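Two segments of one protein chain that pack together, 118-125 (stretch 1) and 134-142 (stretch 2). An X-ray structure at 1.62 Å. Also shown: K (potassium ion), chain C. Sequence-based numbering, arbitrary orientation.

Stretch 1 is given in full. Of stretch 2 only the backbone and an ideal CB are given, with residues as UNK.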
# COMPACT_ATOMS: atom_id res chain seq x y z
N ASP A 118 -3.01 13.68 -24.31
CA ASP A 118 -1.73 13.96 -24.96
C ASP A 118 -1.31 12.79 -25.85
O ASP A 118 -0.76 13.00 -26.94
CB ASP A 118 -0.63 14.24 -23.93
CG ASP A 118 -0.72 15.62 -23.31
OD1 ASP A 118 -1.53 16.45 -23.78
OD2 ASP A 118 0.03 15.89 -22.33
N LEU A 119 -1.57 11.56 -25.40
CA LEU A 119 -1.26 10.32 -26.10
C LEU A 119 -2.29 9.94 -27.17
O LEU A 119 -2.20 8.84 -27.75
CB LEU A 119 -1.14 9.17 -25.10
CG LEU A 119 0.14 9.20 -24.27
CD1 LEU A 119 0.07 8.21 -23.12
CD2 LEU A 119 1.32 8.90 -25.19
N GLY A 120 -3.26 10.79 -27.45
CA GLY A 120 -4.16 10.57 -28.57
C GLY A 120 -5.46 9.89 -28.24
O GLY A 120 -6.19 9.51 -29.17
N VAL A 121 -5.78 9.69 -26.97
CA VAL A 121 -7.03 9.06 -26.59
C VAL A 121 -8.16 10.07 -26.71
O VAL A 121 -8.04 11.22 -26.28
CB VAL A 121 -6.95 8.49 -25.16
CG1 VAL A 121 -8.30 7.88 -24.76
CG2 VAL A 121 -5.85 7.42 -25.08
N ASP A 122 -9.26 9.64 -27.33
CA ASP A 122 -10.49 10.43 -27.37
C ASP A 122 -11.19 10.20 -26.04
O ASP A 122 -12.00 9.29 -25.89
CB ASP A 122 -11.37 10.00 -28.54
CG ASP A 122 -12.65 10.81 -28.64
OD1 ASP A 122 -13.03 11.51 -27.67
OD2 ASP A 122 -13.29 10.75 -29.71
N LEU A 123 -10.85 11.03 -25.06
CA LEU A 123 -11.48 11.02 -23.75
C LEU A 123 -12.17 12.36 -23.55
O LEU A 123 -11.59 13.42 -23.82
CB LEU A 123 -10.44 10.77 -22.63
CG LEU A 123 -10.88 10.64 -21.18
CD1 LEU A 123 -9.81 9.88 -20.44
CD2 LEU A 123 -11.06 12.04 -20.55
N ARG A 124 -13.41 12.32 -23.06
CA ARG A 124 -14.20 13.52 -22.85
C ARG A 124 -14.78 13.50 -21.45
O ARG A 124 -15.42 12.52 -21.05
CB ARG A 124 -15.32 13.62 -23.90
CG ARG A 124 -14.78 13.62 -25.32
CD ARG A 124 -15.89 13.68 -26.36
NE ARG A 124 -15.45 13.11 -27.63
CZ ARG A 124 -16.26 12.96 -28.68
NH1 ARG A 124 -17.53 13.35 -28.60
NH2 ARG A 124 -15.81 12.42 -29.80
N HIS A 125 -14.53 14.57 -20.71
CA HIS A 125 -15.19 14.78 -19.42
C HIS A 125 -16.57 15.37 -19.67
O HIS A 125 -16.69 16.41 -20.33
CB HIS A 125 -14.34 15.69 -18.55
CG HIS A 125 -13.03 15.09 -18.15
ND1 HIS A 125 -12.90 14.22 -17.09
CD2 HIS A 125 -11.78 15.23 -18.67
CE1 HIS A 125 -11.64 13.85 -16.97
NE2 HIS A 125 -10.94 14.46 -17.91
N UNK A 134 -16.94 10.41 -17.36
CA UNK A 134 -16.13 10.64 -18.55
C UNK A 134 -16.33 9.50 -19.52
O UNK A 134 -16.66 8.37 -19.13
CB UNK A 134 -14.65 10.79 -18.19
N UNK A 135 -16.09 9.78 -20.79
CA UNK A 135 -16.36 8.82 -21.86
C UNK A 135 -15.09 8.61 -22.68
O UNK A 135 -14.48 9.58 -23.12
CB UNK A 135 -17.51 9.30 -22.75
N UNK A 136 -14.70 7.35 -22.86
CA UNK A 136 -13.55 6.98 -23.68
C UNK A 136 -14.03 6.30 -24.95
O UNK A 136 -14.58 5.19 -24.91
CB UNK A 136 -12.60 6.07 -22.91
N UNK A 137 -13.77 6.93 -26.10
CA UNK A 137 -13.93 6.30 -27.41
C UNK A 137 -12.57 5.73 -27.80
O UNK A 137 -11.76 6.40 -28.45
CB UNK A 137 -14.45 7.29 -28.46
N UNK A 138 -12.32 4.49 -27.38
CA UNK A 138 -10.99 3.90 -27.43
C UNK A 138 -10.68 3.31 -28.80
O UNK A 138 -11.55 2.71 -29.45
CB UNK A 138 -10.85 2.82 -26.36
N UNK A 139 -9.43 3.46 -29.23
CA UNK A 139 -8.91 2.83 -30.44
C UNK A 139 -7.43 2.49 -30.26
O UNK A 139 -6.62 2.69 -31.17
CB UNK A 139 -9.11 3.74 -31.65
N UNK A 140 -7.07 1.99 -29.08
CA UNK A 140 -5.68 1.75 -28.74
C UNK A 140 -4.88 3.01 -28.49
O UNK A 140 -5.37 4.13 -28.70
CB UNK A 140 -5.01 0.95 -29.86
N UNK A 141 -3.63 2.83 -28.04
CA UNK A 141 -2.71 3.93 -27.77
C UNK A 141 -1.43 3.67 -28.56
O UNK A 141 -0.80 2.62 -28.39
CB UNK A 141 -2.42 4.07 -26.27
N UNK A 142 -1.05 4.63 -29.41
CA UNK A 142 0.14 4.46 -30.24
C UNK A 142 1.40 4.37 -29.39
O UNK A 142 2.22 3.46 -29.56
CB UNK A 142 0.26 5.61 -31.24
K K C . -2.48 14.33 -28.63

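Strand 134-139 runs antiparallel to the strand that ends stretch 1, the two axes at 167°. From 134 to 137 the side chains alternate between the face carrying Leu123 and His125 and the face carrying Asp122 and Arg124.

Position 134 pairs with His125 without backbone hydrogen bonds, and its CB points to the face of Leu123 and His125. The ideal CB lies 3.4 Å from Arg124 O and 4.5 Å from Leu123 CD2, beside an apolar side chain and an imidazole. Leucine, isoleucine, valine or methionine would suit. It is Leu134: CD1 reaches Leu123 CG at 4.3 Å, and CD2 lies 3.9 Å from His125 CE1.

At 135 the backbone does the work. Its N donates to Arg124 O at 2.8 Å and its O accepts from Arg124 N at 2.9 Å. The CB turns to the face of Asp122 and Arg124, and stretch 1 asks little of it beyond a strand-tolerant shape; a beta-branched residue, apolar or polar, would do. The residue is Thr135, whose OG1 is hydrogen-bonded to a residue flanking one of the stretches.

Position 136 returns to the leucine face, opposite Leu123. Its ideal CB is 5.0 Å from Val121 CG1, which leaves room for a modest apolar side chain: valine, isoleucine or leucine. Val136 spans both neighbours, with CG1 3.8 Å from Val121 CG1 and CG2 4.2 Å from Leu123 CD1.

Position 137 faces Asp122 and Arg124, which are already joined by a salt bridge, Arg124 NE to Asp122 OD1 at 2.9 Å. The ideal CB is 3.9 Å from Asp122 OD2. The carboxylate suggests lysine or arginine, while the flat guanidinium could also accept glutamine or an aromatic ring. Arg137 stacks its guanidinium on that of Arg124, centres 3.6 Å apart and planes at 7°, despite like charges: NH1 of Arg124 and NH1 of Arg137 are 3.5 Å apart.

Positions 138 and 139 have nothing of stretch 1 within 5.5 Å of their ideal CBs, so many residues would fit; they are Ala138 and Ala139. At 140 phi is 72°, which favours glycine, and it is Gly140.

Position 141 points sideways, with its ideal CB 4.9 Å from Val121 CG2 and Leu119 nearby: a place for valine, isoleucine or leucine. Val141 touches both, CG2 to Val121 CG2 at 3.8 Å and CG1 to Leu119 CB at 4.1 Å.

At 142 the side chain is free of stretch 1, and a polar one would serve; Glu142 has its CA-to-CB bond sideways and its carboxylate hydrogen-bonded elsewhere in the structure.

Stretch 2 (134-142) LTVRAAGVE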
# COMPACT_ATOMS: atom_id res chain seq x y z
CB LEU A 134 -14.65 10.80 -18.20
CG LEU A 134 -14.01 9.65 -17.42
CD1 LEU A 134 -13.40 8.62 -18.41
CD2 LEU A 134 -12.94 10.17 -16.48
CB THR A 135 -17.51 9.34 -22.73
OG1 THR A 135 -18.69 9.43 -21.91
CG2 THR A 135 -17.78 8.40 -23.90
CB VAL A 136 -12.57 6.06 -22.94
CG1 VAL A 136 -11.35 5.75 -23.84
CG2 VAL A 136 -12.14 6.64 -21.59
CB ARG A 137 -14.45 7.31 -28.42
CG ARG A 137 -15.87 7.80 -28.09
CD ARG A 137 -16.22 9.14 -28.75
NE ARG A 137 -17.65 9.46 -28.70
CZ ARG A 137 -18.26 10.07 -27.69
NH1 ARG A 137 -17.58 10.45 -26.62
NH2 ARG A 137 -19.57 10.32 -27.75
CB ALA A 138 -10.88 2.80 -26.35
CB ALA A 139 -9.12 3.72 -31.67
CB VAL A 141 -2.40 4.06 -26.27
CG1 VAL A 141 -1.38 5.15 -26.05
CG2 VAL A 141 -3.69 4.34 -25.49
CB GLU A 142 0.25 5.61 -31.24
CG GLU A 142 1.39 5.43 -32.25
CD GLU A 142 1.18 4.21 -33.16
OE1 GLU A 142 0.02 3.84 -33.43
OE2 GLU A 142 2.19 3.63 -33.63
O HOH W 1 -2.96 6.79 -29.84
O HOH W 2 -9.09 6.88 -28.50
O HOH W 3 -14.87 10.24 -25.80
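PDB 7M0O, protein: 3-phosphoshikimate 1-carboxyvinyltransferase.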